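Methyltransferase-like protein of unknown function (Silicibacter pomeroyi DSS-3, PDB 3CVO) is of unknown function but has the Rossmann-like fold of class I methyltransferases and so probably uses S-adenosylmethionine as a methyl donor. Local coordinates at residues 31-36 with 51-56; 45-50 with 80-85. All coordinates share one frame; numbering follows the deposited sequence.

Interaction 1: residues 31-36 with 51-56; sequences AEVILE and GKHVTS. With EDO (1,2-ethanediol), chain O.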
ATOM      1  N   ALA A  31      30.518  -2.794   0.759  1.00 22.37           N
ATOM      2  CA  ALA A  31      29.421  -3.550   0.108  1.00 21.70           C
ATOM      3  C   ALA A  31      29.873  -4.311  -1.127  1.00 24.22           C
ATOM      4  O   ALA A  31      30.798  -3.899  -1.821  1.00 28.32           O
ATOM      5  CB  ALA A  31      28.316  -2.562  -0.332  1.00 19.99           C
ATOM      6  N   GLU A  32      29.195  -5.417  -1.418  0.50 22.98           N
ATOM      7  CA  GLU A  32      29.337  -6.059  -2.733  0.50 23.24           C
ATOM      8  C   GLU A  32      28.195  -5.653  -3.643  0.50 21.20           C
ATOM      9  O   GLU A  32      28.386  -5.366  -4.829  0.50 23.54           O
ATOM     10  CB  GLU A  32      29.334  -7.573  -2.663  0.50 24.31           C
ATOM     11  CG  GLU A  32      29.268  -8.180  -4.062  0.50 29.55           C
ATOM     12  CD  GLU A  32      29.038  -9.685  -4.096  0.50 38.12           C
ATOM     13  OE1 GLU A  32      28.279 -10.213  -3.242  0.50 35.34           O
ATOM     14  OE2 GLU A  32      29.621 -10.332  -5.004  0.50 34.93           O
ATOM     15  N   VAL A  33      27.002  -5.640  -3.068  1.00 19.76           N
ATOM     16  CA  VAL A  33      25.771  -5.310  -3.803  1.00 18.60           C
ATOM     17  C   VAL A  33      25.254  -3.983  -3.299  1.00 20.04           C
ATOM     18  O   VAL A  33      25.051  -3.782  -2.112  1.00 19.31           O
ATOM     19  CB  VAL A  33      24.674  -6.457  -3.741  1.00 20.35           C
ATOM     20  CG1 VAL A  33      23.419  -6.111  -4.594  1.00 18.17           C
ATOM     21  CG2 VAL A  33      25.283  -7.785  -4.184  1.00 16.74           C
ATOM     22  N   ILE A  34      25.049  -3.072  -4.253  1.00 18.38           N
ATOM     23  CA  ILE A  34      24.635  -1.707  -3.958  1.00 19.21           C
ATOM     24  C   ILE A  34      23.341  -1.410  -4.690  1.00 19.00           C
ATOM     25  O   ILE A  34      23.243  -1.638  -5.859  1.00 21.45           O
ATOM     26  CB  ILE A  34      25.718  -0.645  -4.430  1.00 18.54           C
ATOM     27  CG1 ILE A  34      27.030  -0.802  -3.653  1.00 19.51           C
ATOM     28  CG2 ILE A  34      25.155   0.809  -4.288  1.00 19.07           C
ATOM     29  CD1 ILE A  34      28.322  -0.296  -4.399  1.00 14.77           C
ATOM     30  N   LEU A  35      22.361  -0.908  -3.957  1.00 19.88           N
ATOM     31  CA  LEU A  35      21.116  -0.458  -4.558  1.00 19.52           C
ATOM     32  C   LEU A  35      20.980   1.021  -4.282  1.00 21.05           C
ATOM     33  O   LEU A  35      21.107   1.447  -3.142  1.00 20.82           O
ATOM     34  CB  LEU A  35      19.905  -1.235  -3.953  1.00 18.67           C
ATOM     35  CG  LEU A  35      18.516  -0.597  -4.155  1.00 22.74           C
ATOM     36  CD1 LEU A  35      18.250  -0.504  -5.686  1.00 17.73           C
ATOM     37  CD2 LEU A  35      17.385  -1.345  -3.411  1.00 20.78           C
ATOM     38  N   GLU A  36      20.748   1.792  -5.338  1.00 20.32           N
ATOM     39  CA  GLU A  36      20.517   3.210  -5.213  1.00 21.03           C
ATOM     40  C   GLU A  36      19.160   3.601  -5.704  1.00 20.98           C
ATOM     41  O   GLU A  36      18.624   3.086  -6.698  1.00 19.37           O
ATOM     42  CB  GLU A  36      21.564   4.022  -6.004  1.00 21.65           C
ATOM     43  CG  GLU A  36      22.994   3.715  -5.799  1.00 23.71           C
ATOM     44  CD  GLU A  36      23.870   4.666  -6.591  1.00 23.24           C
ATOM     45  OE1 GLU A  36      23.603   4.823  -7.817  1.00 23.45           O
ATOM     46  OE2 GLU A  36      24.807   5.283  -5.993  1.00 22.82           O
ATOM     47  N   GLY A  51      34.475  -5.165  -8.486  1.00 22.80           N
ATOM     48  CA  GLY A  51      33.745  -6.287  -7.910  1.00 21.83           C
ATOM     49  C   GLY A  51      32.397  -5.939  -7.307  1.00 20.23           C
ATOM     50  O   GLY A  51      31.919  -6.625  -6.423  1.00 21.72           O
ATOM     51  N   LYS A  52      31.765  -4.889  -7.807  1.00 21.19           N
ATOM     52  CA  LYS A  52      30.428  -4.477  -7.325  1.00 20.72           C
ATOM     53  C   LYS A  52      29.276  -4.804  -8.266  1.00 24.47           C
ATOM     54  O   LYS A  52      29.422  -4.852  -9.478  1.00 21.71           O
ATOM     55  CB  LYS A  52      30.369  -2.979  -7.085  1.00 21.50           C
ATOM     56  CG  LYS A  52      31.494  -2.368  -6.287  1.00 22.41           C
ATOM     57  CD  LYS A  52      31.656  -2.946  -4.897  1.00 23.89           C
ATOM     58  CE  LYS A  52      32.730  -2.197  -4.158  1.00 25.15           C
ATOM     59  NZ  LYS A  52      33.156  -2.880  -2.910  1.00 20.71           N
ATOM     60  N   HIS A  53      28.103  -5.022  -7.676  1.00 22.93           N
ATOM     61  CA  HIS A  53      26.893  -5.141  -8.441  1.00 22.89           C
ATOM     62  C   HIS A  53      25.998  -3.974  -8.034  1.00 24.90           C
ATOM     63  O   HIS A  53      25.629  -3.878  -6.878  1.00 21.24           O
ATOM     64  CB  HIS A  53      26.188  -6.461  -8.152  1.00 23.63           C
ATOM     65  CG  HIS A  53      24.915  -6.639  -8.917  1.00 31.33           C
ATOM     66  ND1 HIS A  53      24.845  -7.364 -10.089  1.00 32.31           N
ATOM     67  CD2 HIS A  53      23.666  -6.155  -8.697  1.00 26.79           C
ATOM     68  CE1 HIS A  53      23.605  -7.331 -10.549  1.00 37.44           C
ATOM     69  NE2 HIS A  53      22.870  -6.611  -9.718  1.00 31.21           N
ATOM     70  N   VAL A  54      25.703  -3.112  -9.009  1.00 21.82           N
ATOM     71  CA  VAL A  54      25.047  -1.834  -8.777  1.00 21.43           C
ATOM     72  C   VAL A  54      23.775  -1.699  -9.587  1.00 21.21           C
ATOM     73  O   VAL A  54      23.736  -1.985 -10.771  1.00 20.13           O
ATOM     74  CB  VAL A  54      25.990  -0.649  -9.101  1.00 20.53           C
ATOM     75  CG1 VAL A  54      25.372   0.654  -8.570  1.00 25.45           C
ATOM     76  CG2 VAL A  54      27.383  -0.923  -8.527  1.00 21.03           C
ATOM     77  N   THR A  55      22.719  -1.287  -8.883  1.00 22.45           N
ATOM     78  CA  THR A  55      21.427  -1.021  -9.480  1.00 21.65           C
ATOM     79  C   THR A  55      20.974   0.327  -8.989  1.00 19.26           C
ATOM     80  O   THR A  55      21.038   0.624  -7.798  1.00 21.62           O
ATOM     81  CB  THR A  55      20.334  -2.107  -9.140  1.00 21.93           C
ATOM     82  OG1 THR A  55      20.854  -3.407  -9.409  1.00 22.14           O
ATOM     83  CG2 THR A  55      19.070  -1.889  -9.982  1.00 22.97           C
ATOM     84  N   SER A  56      20.591   1.164  -9.935  1.00 18.32           N
ATOM     85  CA  SER A  56      20.173   2.531  -9.632  1.00 20.06           C
ATOM     86  C   SER A  56      18.827   2.811 -10.283  1.00 22.87           C
ATOM     87  O   SER A  56      18.668   2.767 -11.488  1.00 25.36           O
ATOM     88  CB  SER A  56      21.214   3.542 -10.139  1.00 21.27           C
ATOM     89  OG  SER A  56      22.527   3.190  -9.680  1.00 28.74           O
TER
HETATM   90  C1  EDO O 212      19.384  -7.038 -11.242  1.00 46.90           C
HETATM   91  O1  EDO O 212      20.162  -7.055 -10.023  1.00 35.68           O
HETATM   92  C2  EDO O 212      19.075  -5.599 -11.672  1.00 47.58           C
HETATM   93  O2  EDO O 212      20.271  -4.797 -11.600  1.00 38.61           O
HETATM   94  O   HOH W   1      22.013  -4.031  -7.057  1.00 21.22           O

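Interaction 2: residues 45-50 with 80-85; sequences VAAELP and TEVNIV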
ATOM      1  N   VAL A  45      30.849   6.768  -8.246  1.00 23.52           N
ATOM      2  CA  VAL A  45      31.635   6.284  -7.112  1.00 22.24           C
ATOM      3  C   VAL A  45      31.609   4.755  -7.025  1.00 23.28           C
ATOM      4  O   VAL A  45      32.646   4.115  -6.802  1.00 22.00           O
ATOM      5  CB  VAL A  45      31.210   6.878  -5.750  1.00 23.77           C
ATOM      6  CG1 VAL A  45      31.956   6.151  -4.618  1.00 20.87           C
ATOM      7  CG2 VAL A  45      31.478   8.379  -5.698  1.00 25.76           C
ATOM      8  N   ALA A  46      30.445   4.175  -7.274  1.00 22.96           N
ATOM      9  CA  ALA A  46      30.275   2.720  -7.188  1.00 22.27           C
ATOM     10  C   ALA A  46      30.934   2.018  -8.381  1.00 22.22           C
ATOM     11  O   ALA A  46      31.613   0.985  -8.246  1.00 21.92           O
ATOM     12  CB  ALA A  46      28.790   2.358  -7.123  1.00 18.78           C
ATOM     13  N   ALA A  47      30.735   2.622  -9.548  1.00 21.80           N
ATOM     14  CA  ALA A  47      31.226   2.103 -10.819  1.00 23.24           C
ATOM     15  C   ALA A  47      32.739   1.961 -10.845  1.00 23.84           C
ATOM     16  O   ALA A  47      33.279   1.112 -11.540  1.00 23.75           O
ATOM     17  CB  ALA A  47      30.776   3.010 -11.978  1.00 20.93           C
ATOM     18  N   GLU A  48      33.407   2.820 -10.090  1.00 23.97           N
ATOM     19  CA  GLU A  48      34.855   2.940 -10.142  1.00 25.55           C
ATOM     20  C   GLU A  48      35.525   1.998  -9.176  1.00 24.95           C
ATOM     21  O   GLU A  48      36.728   1.883  -9.151  1.00 24.93           O
ATOM     22  CB  GLU A  48      35.279   4.376  -9.865  1.00 26.85           C
ATOM     23  CG  GLU A  48      34.864   5.301 -10.993  1.00 35.58           C
ATOM     24  CD  GLU A  48      35.418   6.710 -10.860  1.00 41.09           C
ATOM     25  OE1 GLU A  48      35.699   7.161  -9.714  1.00 45.85           O
ATOM     26  OE2 GLU A  48      35.552   7.358 -11.925  1.00 41.43           O
ATOM     27  N   LEU A  49      34.706   1.307  -8.394  1.00 23.26           N
ATOM     28  CA  LEU A  49      35.172   0.282  -7.478  1.00 21.95           C
ATOM     29  C   LEU A  49      35.027  -1.107  -8.110  1.00 23.28           C
ATOM     30  O   LEU A  49      34.024  -1.417  -8.781  1.00 23.86           O
ATOM     31  CB  LEU A  49      34.426   0.346  -6.147  1.00 20.91           C
ATOM     32  CG  LEU A  49      34.566   1.632  -5.317  1.00 26.35           C
ATOM     33  CD1 LEU A  49      33.539   1.668  -4.164  1.00 23.00           C
ATOM     34  CD2 LEU A  49      35.963   1.781  -4.799  1.00 29.59           C
ATOM     35  N   PRO A  50      36.043  -1.960  -7.928  1.00 23.49           N
ATOM     36  CA  PRO A  50      35.919  -3.282  -8.531  1.00 22.83           C
ATOM     37  C   PRO A  50      35.030  -4.221  -7.757  1.00 22.17           C
ATOM     38  O   PRO A  50      34.838  -4.078  -6.565  1.00 24.09           O
ATOM     39  CB  PRO A  50      37.348  -3.797  -8.556  1.00 23.01           C
ATOM     40  CG  PRO A  50      38.023  -3.075  -7.414  1.00 27.11           C
ATOM     41  CD  PRO A  50      37.389  -1.710  -7.389  1.00 24.23           C
ATOM     42  N   THR A  80      32.783  -5.194 -12.119  1.00 22.11           N
ATOM     43  CA  THR A  80      31.637  -4.396 -11.689  1.00 21.15           C
ATOM     44  C   THR A  80      30.623  -4.212 -12.804  1.00 22.10           C
ATOM     45  O   THR A  80      30.978  -3.992 -13.951  1.00 22.15           O
ATOM     46  CB  THR A  80      32.113  -3.044 -11.143  1.00 16.78           C
ATOM     47  OG1 THR A  80      32.800  -3.282  -9.911  1.00 21.31           O
ATOM     48  CG2 THR A  80      30.939  -2.063 -10.918  1.00 22.21           C
ATOM     49  N   GLU A  81      29.357  -4.334 -12.429  1.00 23.48           N
ATOM     50  CA  GLU A  81      28.213  -4.206 -13.355  1.00 24.25           C
ATOM     51  C   GLU A  81      27.291  -3.112 -12.811  1.00 23.02           C
ATOM     52  O   GLU A  81      27.008  -3.082 -11.629  1.00 22.82           O
ATOM     53  CB  GLU A  81      27.476  -5.542 -13.446  1.00 28.36           C
ATOM     54  CG  GLU A  81      26.174  -5.499 -14.230  1.00 36.74           C
ATOM     55  CD  GLU A  81      25.401  -6.820 -14.198  1.00 49.61           C
ATOM     56  OE1 GLU A  81      26.056  -7.891 -14.157  1.00 56.44           O
ATOM     57  OE2 GLU A  81      24.142  -6.782 -14.228  1.00 45.69           O
ATOM     58  N   VAL A  82      26.865  -2.218 -13.671  1.00 22.05           N
ATOM     59  CA  VAL A  82      26.002  -1.119 -13.254  1.00 22.20           C
ATOM     60  C   VAL A  82      24.755  -1.096 -14.112  1.00 23.89           C
ATOM     61  O   VAL A  82      24.830  -0.964 -15.337  1.00 25.01           O
ATOM     62  CB  VAL A  82      26.745   0.224 -13.344  1.00 23.90           C
ATOM     63  CG1 VAL A  82      25.815   1.380 -12.943  1.00 28.88           C
ATOM     64  CG2 VAL A  82      27.998   0.181 -12.484  1.00 22.03           C
ATOM     65  N   ASN A  83      23.599  -1.232 -13.466  0.50 22.05           N
ATOM     66  CA  ASN A  83      22.321  -1.213 -14.176  0.50 19.14           C
ATOM     67  C   ASN A  83      21.478  -0.025 -13.772  0.50 19.13           C
ATOM     68  O   ASN A  83      20.955   0.045 -12.680  0.50 15.97           O
ATOM     69  CB  ASN A  83      21.528  -2.515 -13.947  0.50 20.89           C
ATOM     70  CG  ASN A  83      22.314  -3.745 -14.340  0.50 18.71           C
ATOM     71  OD1 ASN A  83      22.495  -4.659 -13.538  0.50 21.93           O
ATOM     72  ND2 ASN A  83      22.827  -3.753 -15.551  0.50 20.76           N
ATOM     73  N   ILE A  84      21.321   0.885 -14.715  1.00 18.58           N
ATOM     74  CA  ILE A  84      20.501   2.080 -14.527  1.00 20.65           C
ATOM     75  C   ILE A  84      19.093   1.712 -14.960  1.00 23.42           C
ATOM     76  O   ILE A  84      18.877   1.291 -16.091  1.00 22.32           O
ATOM     77  CB  ILE A  84      20.974   3.274 -15.409  1.00 21.53           C
ATOM     78  CG1 ILE A  84      22.440   3.632 -15.139  1.00 25.02           C
ATOM     79  CG2 ILE A  84      20.015   4.479 -15.224  1.00 18.38           C
ATOM     80  CD1 ILE A  84      22.727   4.058 -13.709  1.00 20.05           C
ATOM     81  N   VAL A  85      18.147   1.833 -14.034  1.00 22.14           N
ATOM     82  CA  VAL A  85      16.760   1.371 -14.263  1.00 20.45           C
ATOM     83  C   VAL A  85      15.782   2.536 -14.251  1.00 19.93           C
ATOM     84  O   VAL A  85      15.370   2.996 -13.211  1.00 19.83           O
ATOM     85  CB  VAL A  85      16.325   0.289 -13.225  1.00 19.70           C
ATOM     86  CG1 VAL A  85      14.922  -0.270 -13.584  1.00 18.32           C
ATOM     87  CG2 VAL A  85      17.335  -0.852 -13.120  1.00 21.95           C
TER

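Interaction 1: residues 31-36 with 51-56
K52 reaches across to the other segment, its chain bent at chi2 (-59°) and extended beyond, so that NZ meets the A31 carbonyl O end-on at 2.8 Å; E29 O takes a second bond from this ammonium. At H53 the parallel ladder begins: its N donates to E32 O, and its O receives I34 N at 2.8 Å, nearly straight. The H53 ring, with CG anti to the backbone N, lies alongside V33 and brings CD2 within 4.1 Å of V33 CG1, while NE2 donates to O1 of an ethanediol at 2.8 Å. V54 points to the other face with I34, and its CG2 comes 4.3 Å from I34 CD1; A46 of helix 41-47 packs on both. T55 points to the same face of the sheet as V33 and H53: its N and O bond I34 O and E36 N, and a water joins OG1 to I34 O, 2.9 Å from that carbonyl. Last, S56 OG gives its proton to E36 OE1 at 2.7 Å, on the anti lone pair. Y28, S42 and T43 also bond this buried carboxylate, fixing its rotation. Two neighbouring parallel strands, 33-37 and 53-58, joined through helix 41-47, make a beta-alpha-beta crossover of the Rossmann-like methyltransferase fold.

Interaction 2: residues 45-50 with 80-85
The tight end of this contact is a single hydroxyl. T80 OG1, set beside its own backbone N and anti to the carbonyl carbon (chi1 -69°), donates to L49 O at a short 2.5 Å, arriving in the carbonyl plane with a C=O...O angle of 145°. The same oxygen sits 3.2 Å from P50 C and accepts the K52 backbone N, so two hydrogen bonds tie it to the chain that follows helix 41-47. The other branch of the threonine, CG2, packs 4.0 Å from A47 O. Replacing T80 with a valine would remove the hydroxyl and would probably leave L49 O and K52 N without this shared partner, loosening the turn. Beyond T80 the packing thins: V82 CG2 meets A47 CB at 4.0 Å, one methyl against another, and together the segments bury just 170 Å². On the solvent side, E48 and E81 both point away from the contact, E48 pairing with R11 in a salt bridge. L71 of helix 61-73 packs on both A47 and V82, Y28 of helix 18-30 touches A46 and L49, and strand 81-86 runs beside strand 53-58 at the edge of the sheet within this chain.

Interactions 1 and 2 have centres 7 Å apart and share one sheet, in which strand 53-58 lies between 33-37 and 81-86. Along the chain their segments alternate: 31-36, 45-50, 51-56, 80-85. Interaction 1 pairs the first two strands; interaction 2 sets the end of the helix connecting them against the start of the third. They meet directly, through probable backbone hydrogen bonds from N83 N to V54 O and from V85 N to S56 O, and through T55 CG2 packed on V85 CG2. The first three strands of the chain thus lie side by side at one edge of the sheet, in the 3-2-1 order of class I methyltransferases, consistent with a cofactor-binding domain here.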